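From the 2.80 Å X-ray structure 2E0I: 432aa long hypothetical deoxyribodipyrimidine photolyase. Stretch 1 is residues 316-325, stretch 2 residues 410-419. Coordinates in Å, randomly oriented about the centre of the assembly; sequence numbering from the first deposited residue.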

# COMPACT_ATOMS: atom_id res chain seq x y z
N ALA A 316 13.25 -2.46 -7.12
CA ALA A 316 12.36 -2.61 -8.26
C ALA A 316 13.13 -2.37 -9.56
O ALA A 316 12.92 -3.06 -10.55
CB ALA A 316 11.20 -1.62 -8.13
N PHE A 317 14.02 -1.40 -9.54
CA PHE A 317 14.83 -1.08 -10.70
C PHE A 317 15.64 -2.31 -11.10
O PHE A 317 15.59 -2.76 -12.24
CB PHE A 317 15.79 0.08 -10.38
CG PHE A 317 16.92 0.25 -11.37
CD1 PHE A 317 16.70 0.87 -12.60
CD2 PHE A 317 18.20 -0.23 -11.08
CE1 PHE A 317 17.74 1.02 -13.53
CE2 PHE A 317 19.25 -0.09 -12.00
CZ PHE A 317 19.02 0.54 -13.23
N PHE A 318 16.38 -2.85 -10.14
CA PHE A 318 17.22 -4.01 -10.35
C PHE A 318 16.50 -5.21 -10.96
O PHE A 318 17.05 -5.91 -11.83
CB PHE A 318 17.86 -4.42 -9.02
CG PHE A 318 19.00 -5.38 -9.17
CD1 PHE A 318 20.28 -4.91 -9.43
CD2 PHE A 318 18.79 -6.76 -9.07
CE1 PHE A 318 21.33 -5.80 -9.59
CE2 PHE A 318 19.84 -7.65 -9.24
CZ PHE A 318 21.11 -7.17 -9.49
N LEU A 319 15.28 -5.48 -10.52
CA LEU A 319 14.56 -6.62 -11.06
C LEU A 319 14.12 -6.39 -12.50
O LEU A 319 14.18 -7.30 -13.33
CB LEU A 319 13.33 -6.93 -10.21
CG LEU A 319 12.44 -8.06 -10.76
CD1 LEU A 319 13.16 -9.38 -10.62
CD2 LEU A 319 11.11 -8.09 -10.02
N VAL A 320 13.69 -5.18 -12.81
CA VAL A 320 13.20 -4.93 -14.14
C VAL A 320 14.26 -4.57 -15.17
O VAL A 320 14.35 -5.21 -16.22
CB VAL A 320 12.14 -3.82 -14.12
CG1 VAL A 320 11.58 -3.61 -15.51
CG2 VAL A 320 11.02 -4.19 -13.15
N LYS A 321 15.07 -3.56 -14.87
CA LYS A 321 16.09 -3.09 -15.80
C LYS A 321 17.46 -3.74 -15.72
O LYS A 321 18.36 -3.36 -16.46
CB LYS A 321 16.20 -1.57 -15.70
CG LYS A 321 14.96 -0.89 -16.23
CD LYS A 321 15.01 0.62 -16.12
CE LYS A 321 13.74 1.24 -16.69
NZ LYS A 321 13.70 2.72 -16.52
N VAL A 322 17.64 -4.72 -14.85
CA VAL A 322 18.93 -5.38 -14.75
C VAL A 322 18.77 -6.88 -14.89
O VAL A 322 19.51 -7.50 -15.64
CB VAL A 322 19.65 -5.02 -13.41
CG1 VAL A 322 20.90 -5.86 -13.24
CG2 VAL A 322 20.03 -3.55 -13.42
N LEU A 323 17.82 -7.47 -14.18
CA LEU A 323 17.62 -8.92 -14.28
C LEU A 323 16.63 -9.18 -15.40
O LEU A 323 16.32 -10.33 -15.73
CB LEU A 323 17.09 -9.49 -12.96
CG LEU A 323 17.98 -9.35 -11.72
CD1 LEU A 323 17.28 -9.96 -10.53
CD2 LEU A 323 19.31 -10.03 -11.95
N PHE A 324 16.13 -8.09 -15.98
CA PHE A 324 15.17 -8.13 -17.08
C PHE A 324 13.97 -9.07 -16.83
O PHE A 324 13.66 -9.96 -17.63
CB PHE A 324 15.91 -8.49 -18.37
CG PHE A 324 15.16 -8.14 -19.63
CD1 PHE A 324 14.41 -6.97 -19.72
CD2 PHE A 324 15.23 -8.98 -20.75
CE1 PHE A 324 13.74 -6.65 -20.90
CE2 PHE A 324 14.56 -8.66 -21.94
CZ PHE A 324 13.81 -7.49 -22.01
N VAL A 325 13.31 -8.86 -15.69
CA VAL A 325 12.13 -9.64 -15.31
C VAL A 325 10.89 -8.73 -15.37
O VAL A 325 10.93 -7.58 -14.94
CB VAL A 325 12.29 -10.23 -13.89
CG1 VAL A 325 11.01 -10.91 -13.47
CG2 VAL A 325 13.45 -11.20 -13.85
N PRO A 410 28.26 -10.85 -7.47
CA PRO A 410 27.26 -10.37 -8.42
C PRO A 410 26.79 -11.42 -9.41
O PRO A 410 27.60 -12.03 -10.10
CB PRO A 410 27.96 -9.17 -9.08
CG PRO A 410 29.42 -9.28 -8.64
CD PRO A 410 29.32 -9.86 -7.27
N ILE A 411 25.48 -11.65 -9.48
CA ILE A 411 24.92 -12.65 -10.39
C ILE A 411 24.81 -12.16 -11.83
O ILE A 411 24.35 -12.89 -12.69
CB ILE A 411 23.52 -13.13 -9.95
CG1 ILE A 411 22.53 -11.96 -9.97
CG2 ILE A 411 23.60 -13.75 -8.56
CD1 ILE A 411 21.07 -12.38 -9.91
N VAL A 412 25.24 -10.92 -12.08
CA VAL A 412 25.22 -10.31 -13.41
C VAL A 412 25.92 -8.96 -13.33
O VAL A 412 26.09 -8.42 -12.25
CB VAL A 412 23.78 -10.03 -13.93
CG1 VAL A 412 23.10 -11.29 -14.42
CG2 VAL A 412 22.96 -9.40 -12.84
N ASN A 413 26.35 -8.44 -14.48
CA ASN A 413 26.97 -7.12 -14.52
C ASN A 413 25.83 -6.18 -14.90
O ASN A 413 25.33 -6.23 -16.02
CB ASN A 413 28.05 -7.03 -15.61
CG ASN A 413 28.49 -5.58 -15.89
OD1 ASN A 413 28.96 -5.25 -16.99
ND2 ASN A 413 28.34 -4.71 -14.88
N TRP A 414 25.43 -5.32 -13.97
CA TRP A 414 24.33 -4.41 -14.23
C TRP A 414 24.50 -3.54 -15.47
O TRP A 414 23.56 -3.37 -16.25
CB TRP A 414 24.08 -3.52 -13.01
CG TRP A 414 25.08 -2.44 -12.86
CD1 TRP A 414 26.35 -2.55 -12.36
CD2 TRP A 414 24.94 -1.08 -13.28
NE1 TRP A 414 27.00 -1.35 -12.45
CE2 TRP A 414 26.16 -0.43 -13.01
CE3 TRP A 414 23.89 -0.35 -13.87
CZ2 TRP A 414 26.36 0.93 -13.30
CZ3 TRP A 414 24.10 0.99 -14.16
CH2 TRP A 414 25.33 1.61 -13.87
N LEU A 415 25.69 -2.99 -15.68
CA LEU A 415 25.92 -2.11 -16.81
C LEU A 415 25.59 -2.74 -18.17
O LEU A 415 24.85 -2.14 -18.95
CB LEU A 415 27.37 -1.61 -16.80
CG LEU A 415 27.65 -0.28 -17.53
CD1 LEU A 415 27.58 -0.49 -19.02
CD2 LEU A 415 26.64 0.78 -17.09
N GLU A 416 26.11 -3.92 -18.45
CA GLU A 416 25.83 -4.59 -19.72
C GLU A 416 24.33 -4.87 -19.85
O GLU A 416 23.73 -4.63 -20.90
CB GLU A 416 26.57 -5.92 -19.82
CG GLU A 416 28.08 -5.83 -19.75
CD GLU A 416 28.74 -7.21 -19.73
OE1 GLU A 416 28.41 -8.02 -18.82
OE2 GLU A 416 29.58 -7.49 -20.61
N ARG A 417 23.74 -5.39 -18.78
CA ARG A 417 22.32 -5.71 -18.76
C ARG A 417 21.46 -4.48 -19.04
O ARG A 417 20.64 -4.49 -19.95
CB ARG A 417 21.92 -6.28 -17.39
CG ARG A 417 22.70 -7.52 -16.93
CD ARG A 417 22.33 -8.77 -17.70
NE ARG A 417 20.90 -9.03 -17.66
CZ ARG A 417 20.36 -10.24 -17.83
NH1 ARG A 417 21.14 -11.29 -18.04
NH2 ARG A 417 19.04 -10.39 -17.80
N VAL A 418 21.65 -3.42 -18.26
CA VAL A 418 20.87 -2.19 -18.42
C VAL A 418 20.91 -1.70 -19.86
O VAL A 418 19.91 -1.20 -20.37
CB VAL A 418 21.37 -1.06 -17.50
CG1 VAL A 418 20.53 0.18 -17.71
CG2 VAL A 418 21.29 -1.48 -16.05
N ASN A 419 22.07 -1.82 -20.51
CA ASN A 419 22.20 -1.38 -21.89
C ASN A 419 21.36 -2.26 -22.80
O ASN A 419 20.69 -1.77 -23.71
CB ASN A 419 23.66 -1.42 -22.34
CG ASN A 419 24.47 -0.30 -21.73
OD1 ASN A 419 24.12 0.87 -21.86
ND2 ASN A 419 25.57 -0.65 -21.08

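Stretch 1 is the last part of a helix and the turn that follows it. Stretch 2 is a short loop leading into a helix that starts at Trp414, with Asn413 at its N-cap position. The helix axes come within 9.0 Å of each other, and their directions differ by 61°. Together the two stretches bury 428 Å² of surface.

Ala316 lies too far from stretch 2 to touch it. Its carbonyl serves the helix instead, accepting a hydrogen bond from Val320 N (3.2 Å to Ala316 O). Phe317 is the first residue to make contact. Its CA-to-CB bond points sideways, but chi1 is t and the ring reaches across, so that Phe317 CZ lies 4.1 Å from Val418 CG2. Phe318 also has chi1 t and also points sideways at CB. Its CZ approaches Val412 CG2 at 4.4 Å, a looser contact. In both cases the long ring side chain carries the contact across: Phe317 CB is 8.1 Å from Val418 CG2, and Phe318 CB is 8.1 Å from Val412 CG2.

Leu319 and Val320 are buried but make no contact with stretch 2. Lys321 contributes its backbone. Its carbonyl O is 3.4 Å from Val418 CA, a CA-H...O contact with an angle of 145° at the hydrogen. Its side chain leads away, and NZ is hydrogen-bonded elsewhere in the structure.

Val322 is the centre of the contact, with 75 Å² covered, more than any other residue here. Its CA is 5.2 Å from that of Val418, and a compact branched side chain suits this close approach. Val322 CG2 packs against Val418 CG2 at 3.6 Å. Val322 CG1 meets Val412 CG2 at 4.1 Å and Trp414 CB at 4.0 Å. The backbone adds a polar link: Arg417 NE donates a hydrogen bond to Val322 O at 2.9 Å. The bond is weak, with an N-H...O angle of 129°.

A wider pi-type turn spans 318-322, and Leu323 N donates a hydrogen bond to Phe318 O at 2.9 Å. The CA-to-CB bond of Leu323 points away from stretch 2, yet the end of its flexible, apolar side chain comes nearer. With chi1 m and chi2 t, Leu323 CD2 reaches Ile411 CD1 at 3.6 Å and Val412 CG2 at 3.8 Å. Val412 CG2 is thus shared by Phe318, Val322 and Leu323.

Phe324 leaves helical geometry with a positive phi of 49°. Its CB points toward stretch 2 and lies 3.7 Å from Arg417 NH2, at the edge of the guanidinium and near its plane. The ring itself leads away. Arg417 suits this site because its side chain, with chi1 to chi3 all m, folds its charged end close to the carbonyl oxygens of Val322 and Leu323. Its NH1 and NH2 also have hydrogen-bond partners elsewhere in the structure. Val325 makes no contact with stretch 2, but its N donates a hydrogen bond to Leu319 O at 3.0 Å within its own stretch.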